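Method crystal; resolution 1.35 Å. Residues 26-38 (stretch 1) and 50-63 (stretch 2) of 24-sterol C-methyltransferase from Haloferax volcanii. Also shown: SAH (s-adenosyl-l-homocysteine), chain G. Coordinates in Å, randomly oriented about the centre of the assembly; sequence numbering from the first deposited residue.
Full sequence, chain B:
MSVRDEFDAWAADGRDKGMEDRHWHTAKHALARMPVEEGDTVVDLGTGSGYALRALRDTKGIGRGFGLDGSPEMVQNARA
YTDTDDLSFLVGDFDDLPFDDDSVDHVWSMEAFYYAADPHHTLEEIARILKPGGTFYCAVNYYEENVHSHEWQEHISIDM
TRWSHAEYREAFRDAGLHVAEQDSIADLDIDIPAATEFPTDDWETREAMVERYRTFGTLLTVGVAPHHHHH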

ATOM      1  N   THR B  26     -14.091   6.029  -6.939  1.00 14.95           N
ATOM      2  CA  THR B  26     -13.161   5.314  -6.037  1.00 14.19           C
ATOM      3  C   THR B  26     -11.783   5.180  -6.687  1.00 15.24           C
ATOM      4  O   THR B  26     -10.760   5.182  -5.989  1.00 14.94           O
ATOM      5  CB  THR B  26     -13.707   3.955  -5.625  1.00 15.94           C
ATOM      6  OG1 THR B  26     -13.933   3.157  -6.788  1.00 16.67           O
ATOM      7  CG2 THR B  26     -14.982   4.089  -4.801  1.00 16.24           C
ATOM      8  N   ALA B  27     -11.751   5.012  -8.027  1.00 14.63           N
ATOM      9  CA  ALA B  27     -10.453   4.853  -8.726  1.00 15.12           C
ATOM     10  C   ALA B  27      -9.529   6.030  -8.472  1.00 16.22           C
ATOM     11  O   ALA B  27      -8.303   5.841  -8.391  1.00 16.77           O
ATOM     12  CB  ALA B  27     -10.649   4.710 -10.236  1.00 16.53           C
ATOM     13  N   LYS B  28     -10.083   7.256  -8.331  1.00 14.55           N
ATOM     14  CA  LYS B  28      -9.194   8.393  -8.115  1.00 14.39           C
ATOM     15  C   LYS B  28      -8.340   8.186  -6.866  1.00 16.73           C
ATOM     16  O   LYS B  28      -7.174   8.619  -6.872  1.00 18.18           O
ATOM     17  CB  LYS B  28     -10.008   9.684  -7.999  1.00 16.75           C
ATOM     18  CG  LYS B  28     -10.921   9.789  -6.806  1.00 18.58           C
ATOM     19  CD  LYS B  28     -11.751  11.096  -6.862  1.00 25.18           C
ATOM     20  CE  LYS B  28     -12.693  11.208  -5.693  1.00 28.24           C
ATOM     21  NZ  LYS B  28     -13.635  12.346  -5.874  1.00 34.84           N
ATOM     22  N   HIS B  29      -8.893   7.562  -5.820  1.00 14.03           N
ATOM     23  CA  HIS B  29      -8.170   7.378  -4.559  1.00 14.92           C
ATOM     24  C   HIS B  29      -7.162   6.269  -4.687  1.00 16.33           C
ATOM     25  O   HIS B  29      -6.058   6.373  -4.140  1.00 18.02           O
ATOM     26  CB  HIS B  29      -9.131   7.048  -3.414  1.00 17.27           C
ATOM     27  CG  HIS B  29     -10.036   8.186  -3.076  1.00 21.57           C
ATOM     28  ND1 HIS B  29      -9.533   9.400  -2.643  1.00 24.70           N
ATOM     29  CD2 HIS B  29     -11.386   8.270  -3.148  1.00 24.09           C
ATOM     30  CE1 HIS B  29     -10.586  10.169  -2.407  1.00 24.83           C
ATOM     31  NE2 HIS B  29     -11.724   9.546  -2.726  1.00 24.76           N
ATOM     32  N   ALA B  30      -7.526   5.190  -5.393  1.00 14.75           N
ATOM     33  CA  ALA B  30      -6.582   4.071  -5.561  1.00 15.18           C
ATOM     34  C   ALA B  30      -5.399   4.517  -6.436  1.00 16.28           C
ATOM     35  O   ALA B  30      -4.248   4.223  -6.130  1.00 16.35           O
ATOM     36  CB  ALA B  30      -7.283   2.883  -6.210  1.00 16.30           C
ATOM     37  N   LEU B  31      -5.671   5.270  -7.519  1.00 14.76           N
ATOM     38  CA  LEU B  31      -4.607   5.733  -8.405  1.00 13.34           C
ATOM     39  C   LEU B  31      -3.640   6.635  -7.660  1.00 16.60           C
ATOM     40  O   LEU B  31      -2.420   6.574  -7.880  1.00 16.48           O
ATOM     41  CB  LEU B  31      -5.189   6.503  -9.600  1.00 14.77           C
ATOM     42  CG  LEU B  31      -5.928   5.602 -10.569  1.00 16.26           C
ATOM     43  CD1 LEU B  31      -6.904   6.404 -11.475  1.00 17.01           C
ATOM     44  CD2 LEU B  31      -4.963   4.806 -11.431  1.00 15.74           C
ATOM     45  N   ALA B  32      -4.185   7.461  -6.740  1.00 14.49           N
ATOM     46  CA  ALA B  32      -3.332   8.405  -6.016  1.00 14.98           C
ATOM     47  C   ALA B  32      -2.338   7.699  -5.118  1.00 16.42           C
ATOM     48  O   ALA B  32      -1.342   8.338  -4.737  1.00 17.91           O
ATOM     49  CB  ALA B  32      -4.168   9.364  -5.188  1.00 16.32           C
ATOM     50  N   ARG B  33      -2.587   6.429  -4.775  1.00 14.87           N
ATOM     51  CA  ARG B  33      -1.712   5.672  -3.873  1.00 13.88           C
ATOM     52  C   ARG B  33      -0.525   5.106  -4.641  1.00 15.19           C
ATOM     53  O   ARG B  33       0.459   4.689  -3.983  1.00 14.91           O
ATOM     54  CB  ARG B  33      -2.498   4.499  -3.234  1.00 15.04           C
ATOM     55  CG  ARG B  33      -3.538   4.992  -2.270  1.00 16.60           C
ATOM     56  CD  ARG B  33      -4.375   3.880  -1.673  1.00 16.35           C
ATOM     57  NE  ARG B  33      -5.526   4.435  -0.955  1.00 17.92           N
ATOM     58  CZ  ARG B  33      -6.266   3.758  -0.084  1.00 23.09           C
ATOM     59  NH1 ARG B  33      -5.977   2.499   0.206  1.00 19.96           N
ATOM     60  NH2 ARG B  33      -7.320   4.332   0.486  1.00 21.59           N
ATOM     61  N   MET B  34      -0.633   4.950  -5.996  1.00 14.31           N
ATOM     62  CA  MET B  34       0.401   4.235  -6.748  1.00 14.25           C
ATOM     63  C   MET B  34       1.745   4.914  -6.632  1.00 15.62           C
ATOM     64  O   MET B  34       1.833   6.133  -6.822  1.00 16.01           O
ATOM     65  CB  MET B  34      -0.008   4.045  -8.214  1.00 15.24           C
ATOM     66  CG  MET B  34      -1.195   3.178  -8.325  1.00 16.57           C
ATOM     67  SD  MET B  34      -1.588   2.807 -10.063  1.00 17.65           S
ATOM     68  CE  MET B  34      -0.263   1.608 -10.493  1.00 17.77           C
ATOM     69  N   PRO B  35       2.807   4.124  -6.352  1.00 13.70           N
ATOM     70  CA  PRO B  35       4.141   4.727  -6.133  1.00 14.64           C
ATOM     71  C   PRO B  35       4.896   4.968  -7.436  1.00 19.73           C
ATOM     72  O   PRO B  35       6.027   4.519  -7.629  1.00 19.18           O
ATOM     73  CB  PRO B  35       4.830   3.642  -5.297  1.00 16.27           C
ATOM     74  CG  PRO B  35       4.285   2.403  -5.839  1.00 18.58           C
ATOM     75  CD  PRO B  35       2.824   2.662  -6.116  1.00 14.73           C
ATOM     76  N   VAL B  36       4.237   5.667  -8.354  1.00 17.67           N
ATOM     77  CA  VAL B  36       4.813   5.969  -9.663  1.00 19.29           C
ATOM     78  C   VAL B  36       5.912   6.985  -9.544  1.00 21.43           C
ATOM     79  O   VAL B  36       5.739   8.014  -8.874  1.00 22.41           O
ATOM     80  CB  VAL B  36       3.671   6.555 -10.549  1.00 25.29           C
ATOM     81  CG1 VAL B  36       4.221   7.161 -11.845  1.00 26.27           C
ATOM     82  CG2 VAL B  36       2.627   5.489 -10.845  1.00 25.82           C
ATOM     83  N   GLU B  37       6.998   6.759 -10.304  1.00 16.52           N
ATOM     84  CA  GLU B  37       8.090   7.711 -10.476  1.00 15.70           C
ATOM     85  C   GLU B  37       7.884   8.294 -11.870  1.00 18.85           C
ATOM     86  O   GLU B  37       7.400   7.609 -12.775  1.00 19.00           O
ATOM     87  CB  GLU B  37       9.459   7.046 -10.406  1.00 16.99           C
ATOM     88  CG  GLU B  37       9.794   6.475  -9.034  1.00 20.31           C
ATOM     89  CD  GLU B  37       9.770   7.463  -7.874  1.00 29.34           C
ATOM     90  OE1 GLU B  37       9.844   8.694  -8.105  1.00 21.81           O
ATOM     91  OE2 GLU B  37       9.602   6.995  -6.729  1.00 22.22           O
ATOM     92  N   GLU B  38       8.229   9.582 -12.047  1.00 16.05           N
ATOM     93  CA  GLU B  38       8.102  10.185 -13.363  1.00 15.10           C
ATOM     94  C   GLU B  38       8.843   9.331 -14.381  1.00 16.66           C
ATOM     95  O   GLU B  38       9.993   8.901 -14.148  1.00 16.22           O
ATOM     96  CB  GLU B  38       8.727  11.597 -13.371  1.00 17.15           C
ATOM     97  CG  GLU B  38       7.929  12.626 -12.571  1.00 20.69           C
ATOM     98  CD  GLU B  38       8.167  12.680 -11.075  1.00 29.55           C
ATOM     99  OE1 GLU B  38       8.927  11.835 -10.550  1.00 23.59           O
ATOM    100  OE2 GLU B  38       7.646  13.623 -10.437  1.00 33.23           O
ATOM    101  N   GLY B  50      -9.828   4.327 -20.947  1.00 17.40           N
ATOM    102  CA  GLY B  50      -8.420   4.700 -20.804  1.00 16.76           C
ATOM    103  C   GLY B  50      -8.163   5.767 -19.748  1.00 18.35           C
ATOM    104  O   GLY B  50      -7.025   6.240 -19.629  1.00 16.70           O
ATOM    105  N   TYR B  51      -9.171   6.131 -18.937  1.00 15.59           N
ATOM    106  CA  TYR B  51      -9.027   7.243 -18.010  1.00 15.78           C
ATOM    107  C   TYR B  51      -7.911   7.076 -16.988  1.00 16.74           C
ATOM    108  O   TYR B  51      -7.352   8.068 -16.524  1.00 17.61           O
ATOM    109  CB  TYR B  51     -10.362   7.564 -17.316  1.00 16.90           C
ATOM    110  CG  TYR B  51     -10.777   6.518 -16.297  1.00 16.77           C
ATOM    111  CD1 TYR B  51     -10.300   6.568 -14.984  1.00 17.16           C
ATOM    112  CD2 TYR B  51     -11.598   5.446 -16.655  1.00 16.29           C
ATOM    113  CE1 TYR B  51     -10.668   5.606 -14.040  1.00 16.12           C
ATOM    114  CE2 TYR B  51     -11.949   4.463 -15.725  1.00 17.27           C
ATOM    115  CZ  TYR B  51     -11.467   4.543 -14.422  1.00 17.99           C
ATOM    116  OH  TYR B  51     -11.757   3.546 -13.510  1.00 17.34           O
ATOM    117  N   ALA B  52      -7.637   5.820 -16.579  1.00 14.64           N
ATOM    118  CA  ALA B  52      -6.628   5.627 -15.540  1.00 14.68           C
ATOM    119  C   ALA B  52      -5.256   6.022 -16.044  1.00 15.51           C
ATOM    120  O   ALA B  52      -4.486   6.619 -15.292  1.00 16.81           O
ATOM    121  CB  ALA B  52      -6.619   4.175 -15.115  1.00 15.53           C
ATOM    122  N   LEU B  53      -4.929   5.693 -17.302  1.00 15.86           N
ATOM    123  CA  LEU B  53      -3.644   6.086 -17.861  1.00 14.43           C
ATOM    124  C   LEU B  53      -3.548   7.592 -17.988  1.00 17.38           C
ATOM    125  O   LEU B  53      -2.509   8.179 -17.711  1.00 16.69           O
ATOM    126  CB  LEU B  53      -3.377   5.441 -19.221  1.00 14.94           C
ATOM    127  CG  LEU B  53      -3.219   3.931 -19.196  1.00 17.32           C
ATOM    128  CD1 LEU B  53      -3.080   3.402 -20.609  1.00 18.63           C
ATOM    129  CD2 LEU B  53      -1.966   3.525 -18.362  1.00 18.43           C
ATOM    130  N   ARG B  54      -4.635   8.237 -18.454  1.00 16.32           N
ATOM    131  CA  ARG B  54      -4.597   9.699 -18.570  1.00 16.09           C
ATOM    132  C   ARG B  54      -4.438  10.351 -17.200  1.00 19.38           C
ATOM    133  O   ARG B  54      -3.678  11.309 -17.077  1.00 19.60           O
ATOM    134  CB  ARG B  54      -5.846  10.231 -19.276  1.00 16.50           C
ATOM    135  CG  ARG B  54      -5.852   9.859 -20.748  1.00 16.90           C
ATOM    136  CD  ARG B  54      -7.007  10.493 -21.568  1.00 19.17           C
ATOM    137  NE  ARG B  54      -8.335  10.093 -21.074  1.00 18.99           N
ATOM    138  CZ  ARG B  54      -8.958   8.980 -21.452  1.00 17.11           C
ATOM    139  NH1 ARG B  54      -8.400   8.164 -22.345  1.00 17.38           N
ATOM    140  NH2 ARG B  54     -10.157   8.694 -20.969  1.00 19.28           N
ATOM    141  N   ALA B  55      -5.111   9.828 -16.152  1.00 16.79           N
ATOM    142  CA  ALA B  55      -4.991  10.347 -14.796  1.00 16.87           C
ATOM    143  C   ALA B  55      -3.579  10.135 -14.267  1.00 18.60           C
ATOM    144  O   ALA B  55      -3.015  11.050 -13.649  1.00 18.85           O
ATOM    145  CB  ALA B  55      -5.994   9.670 -13.865  1.00 18.26           C
ATOM    146  N   LEU B  56      -2.974   8.960 -14.544  1.00 16.27           N
ATOM    147  CA  LEU B  56      -1.603   8.744 -14.069  1.00 16.52           C
ATOM    148  C   LEU B  56      -0.605   9.646 -14.763  1.00 18.85           C
ATOM    149  O   LEU B  56       0.378  10.069 -14.140  1.00 19.49           O
ATOM    150  CB  LEU B  56      -1.212   7.283 -14.219  1.00 16.11           C
ATOM    151  CG  LEU B  56      -1.888   6.328 -13.217  1.00 17.75           C
ATOM    152  CD1 LEU B  56      -1.625   4.870 -13.593  1.00 17.96           C
ATOM    153  CD2 LEU B  56      -1.473   6.639 -11.761  1.00 16.89           C
ATOM    154  N   ARG B  57      -0.814   9.918 -16.059  1.00 15.82           N
ATOM    155  CA  ARG B  57       0.115  10.832 -16.759  1.00 15.55           C
ATOM    156  C   ARG B  57      -0.040  12.267 -16.256  1.00 17.91           C
ATOM    157  O   ARG B  57       0.957  12.920 -15.932  1.00 19.28           O
ATOM    158  CB  ARG B  57      -0.140  10.763 -18.258  1.00 17.38           C
ATOM    159  CG  ARG B  57       0.834  11.594 -19.074  1.00 20.88           C
ATOM    160  CD  ARG B  57       0.715  11.204 -20.535  1.00 23.55           C
ATOM    161  NE  ARG B  57       1.561  12.057 -21.377  1.00 29.33           N
ATOM    162  CZ  ARG B  57       1.160  13.223 -21.879  1.00 38.95           C
ATOM    163  NH1 ARG B  57      -0.078  13.660 -21.657  1.00 28.75           N
ATOM    164  NH2 ARG B  57       1.988  13.953 -22.619  1.00 30.43           N
ATOM    165  N   ASP B  58      -1.273  12.701 -16.080  1.00 17.35           N
ATOM    166  CA  ASP B  58      -1.554  14.058 -15.599  1.00 18.12           C
ATOM    167  C   ASP B  58      -1.137  14.326 -14.163  1.00 22.03           C
ATOM    168  O   ASP B  58      -0.749  15.465 -13.839  1.00 23.62           O
ATOM    169  CB  ASP B  58      -3.048  14.380 -15.779  1.00 19.60           C
ATOM    170  CG  ASP B  58      -3.533  14.332 -17.227  1.00 35.59           C
ATOM    171  OD1 ASP B  58      -2.678  14.445 -18.155  1.00 37.16           O
ATOM    172  OD2 ASP B  58      -4.760  14.122 -17.441  1.00 43.94           O
ATOM    173  N   THR B  59      -1.235  13.332 -13.271  1.00 19.75           N
ATOM    174  CA  THR B  59      -0.968  13.550 -11.838  1.00 18.09           C
ATOM    175  C   THR B  59       0.353  12.975 -11.338  1.00 22.34           C
ATOM    176  O   THR B  59       0.822  13.378 -10.272  1.00 24.74           O
ATOM    177  CB  THR B  59      -2.095  12.984 -10.961  1.00 24.74           C
ATOM    178  OG1 THR B  59      -2.146  11.557 -11.111  1.00 21.44           O
ATOM    179  CG2 THR B  59      -3.451  13.635 -11.257  1.00 23.69           C
ATOM    180  N   LYS B  60       0.904  11.985 -12.042  1.00 18.68           N
ATOM    181  CA  LYS B  60       2.124  11.342 -11.566  1.00 19.00           C
ATOM    182  C   LYS B  60       3.249  11.320 -12.607  1.00 20.25           C
ATOM    183  O   LYS B  60       4.378  10.967 -12.275  1.00 21.16           O
ATOM    184  CB  LYS B  60       1.820   9.946 -11.014  1.00 22.21           C
ATOM    185  CG  LYS B  60       1.097  10.067  -9.661  1.00 28.95           C
ATOM    186  CD  LYS B  60       0.932   8.752  -8.965  1.00 32.92           C
ATOM    187  CE  LYS B  60       0.059   8.820  -7.732  1.00 28.20           C
ATOM    188  NZ  LYS B  60       0.662   9.573  -6.594  1.00 32.40           N
ATOM    189  N   GLY B  61       2.951  11.759 -13.823  1.00 17.15           N
ATOM    190  CA  GLY B  61       3.944  11.859 -14.888  1.00 17.53           C
ATOM    191  C   GLY B  61       4.498  10.545 -15.411  1.00 19.69           C
ATOM    192  O   GLY B  61       5.680  10.458 -15.748  1.00 19.23           O
ATOM    193  N   ILE B  62       3.667   9.499 -15.518  1.00 16.69           N
ATOM    194  CA  ILE B  62       4.142   8.277 -16.141  1.00 16.12           C
ATOM    195  C   ILE B  62       4.646   8.609 -17.533  1.00 17.68           C
ATOM    196  O   ILE B  62       4.197   9.579 -18.160  1.00 18.27           O
ATOM    197  CB  ILE B  62       3.068   7.164 -16.181  1.00 19.16           C
ATOM    198  CG1 ILE B  62       1.833   7.551 -17.014  1.00 19.07           C
ATOM    199  CG2 ILE B  62       2.664   6.778 -14.766  1.00 19.22           C
ATOM    200  CD1 ILE B  62       0.942   6.306 -17.382  1.00 17.29           C
ATOM    201  N   GLY B  63       5.609   7.821 -17.983  1.00 16.70           N
ATOM    202  CA  GLY B  63       6.236   8.073 -19.267  1.00 17.52           C
ATOM    203  C   GLY B  63       5.647   7.328 -20.425  1.00 21.19           C
ATOM    204  O   GLY B  63       5.699   7.814 -21.568  1.00 20.66           O
TER
HETATM  205  N   SAH G 302     -11.229  -0.138 -16.226  1.00 16.14           N
HETATM  206  CA  SAH G 302     -12.411   0.497 -16.868  1.00 16.51           C
HETATM  207  CB  SAH G 302     -13.367  -0.518 -17.612  1.00 16.79           C
HETATM  208  CG  SAH G 302     -14.021  -1.524 -16.670  1.00 16.66           C
HETATM  209  SD  SAH G 302     -15.132  -2.647 -17.596  1.00 18.64           S
HETATM  210  C   SAH G 302     -13.249   1.321 -15.856  1.00 19.61           C
HETATM  211  O   SAH G 302     -12.767   1.342 -14.643  1.00 18.62           O
HETATM  212  OXT SAH G 302     -14.257   1.904 -16.183  1.00 19.41           O
HETATM  213  C5' SAH G 302     -14.088  -4.089 -17.917  1.00 18.81           C
HETATM  214  C4' SAH G 302     -13.137  -3.903 -19.085  1.00 17.68           C
HETATM  215  O4' SAH G 302     -12.289  -5.079 -19.155  1.00 19.14           O
HETATM  216  C3' SAH G 302     -13.892  -3.823 -20.417  1.00 20.44           C
HETATM  217  O3' SAH G 302     -13.473  -2.717 -21.217  1.00 21.78           O
HETATM  218  C2' SAH G 302     -13.682  -5.211 -21.033  1.00 20.64           C
HETATM  219  O2' SAH G 302     -13.704  -5.256 -22.458  1.00 20.81           O
HETATM  220  C1' SAH G 302     -12.320  -5.614 -20.468  1.00 19.36           C
HETATM  221  N9  SAH G 302     -12.107  -7.059 -20.365  1.00 18.34           N
HETATM  222  C8  SAH G 302     -12.900  -7.969 -19.708  1.00 20.31           C
HETATM  223  N7  SAH G 302     -12.441  -9.197 -19.738  1.00 20.60           N
HETATM  224  C5  SAH G 302     -11.261  -9.090 -20.459  1.00 19.08           C
HETATM  225  C6  SAH G 302     -10.293 -10.043 -20.850  1.00 22.20           C
HETATM  226  N6  SAH G 302     -10.381 -11.354 -20.583  1.00 24.79           N
HETATM  227  N1  SAH G 302      -9.232  -9.605 -21.573  1.00 20.34           N
HETATM  228  C2  SAH G 302      -9.165  -8.306 -21.900  1.00 17.90           C
HETATM  229  N3  SAH G 302     -10.011  -7.320 -21.591  1.00 18.96           N
HETATM  230  C4  SAH G 302     -11.046  -7.777 -20.856  1.00 17.93           C
HETATM  231  O   HOH W   1       1.953   7.829  -4.679  1.00 24.05           O
HETATM  232  O   HOH W   2       5.373  10.718  -9.761  1.00 28.84           O

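Lys60, Leu31 and Val36 have the most surface covered, together a little under half of the 559 Å² buried. The helices 51-60 and 26-33 cross at -49° with their axes 10.4 Å apart at closest approach, near enough for side chains to meet.

Lys60 covers the largest area, 108 Å². Its CA-to-CB bond points sideways, but an extended chain (chi2 and chi3 both t) carries the ammonium across to the backbone of the first stretch, where NZ donates a hydrogen bond to Ala32 O at 3.0 Å. Water 1 extends this link, accepting from Lys60 NZ (2.9 Å) and donating to Met34 O (2.7 Å). The aliphatic part packs as well: Lys60 CB lies 3.8 Å from Val36 CG1.

The CA-to-CB bond of Leu31 points toward the second stretch, and the residue is buried. Its CD2 lies 4.1 Å from Ala52 CB and 3.9 Å from Leu56 CG, while CD1 lies 4.1 Å from Ala55 CB; both methyl ends of Leu31 rest against alanine methyls at van der Waals distance, an apolar match.

Val36 continues the apolar surface, with CG1 3.3 Å from Ile62 CG2 and CG2 4.4 Å from Leu56 CD2. Its backbone is tied by water 2, which donates to Val36 O (2.9 Å) and Lys60 O (2.7 Å).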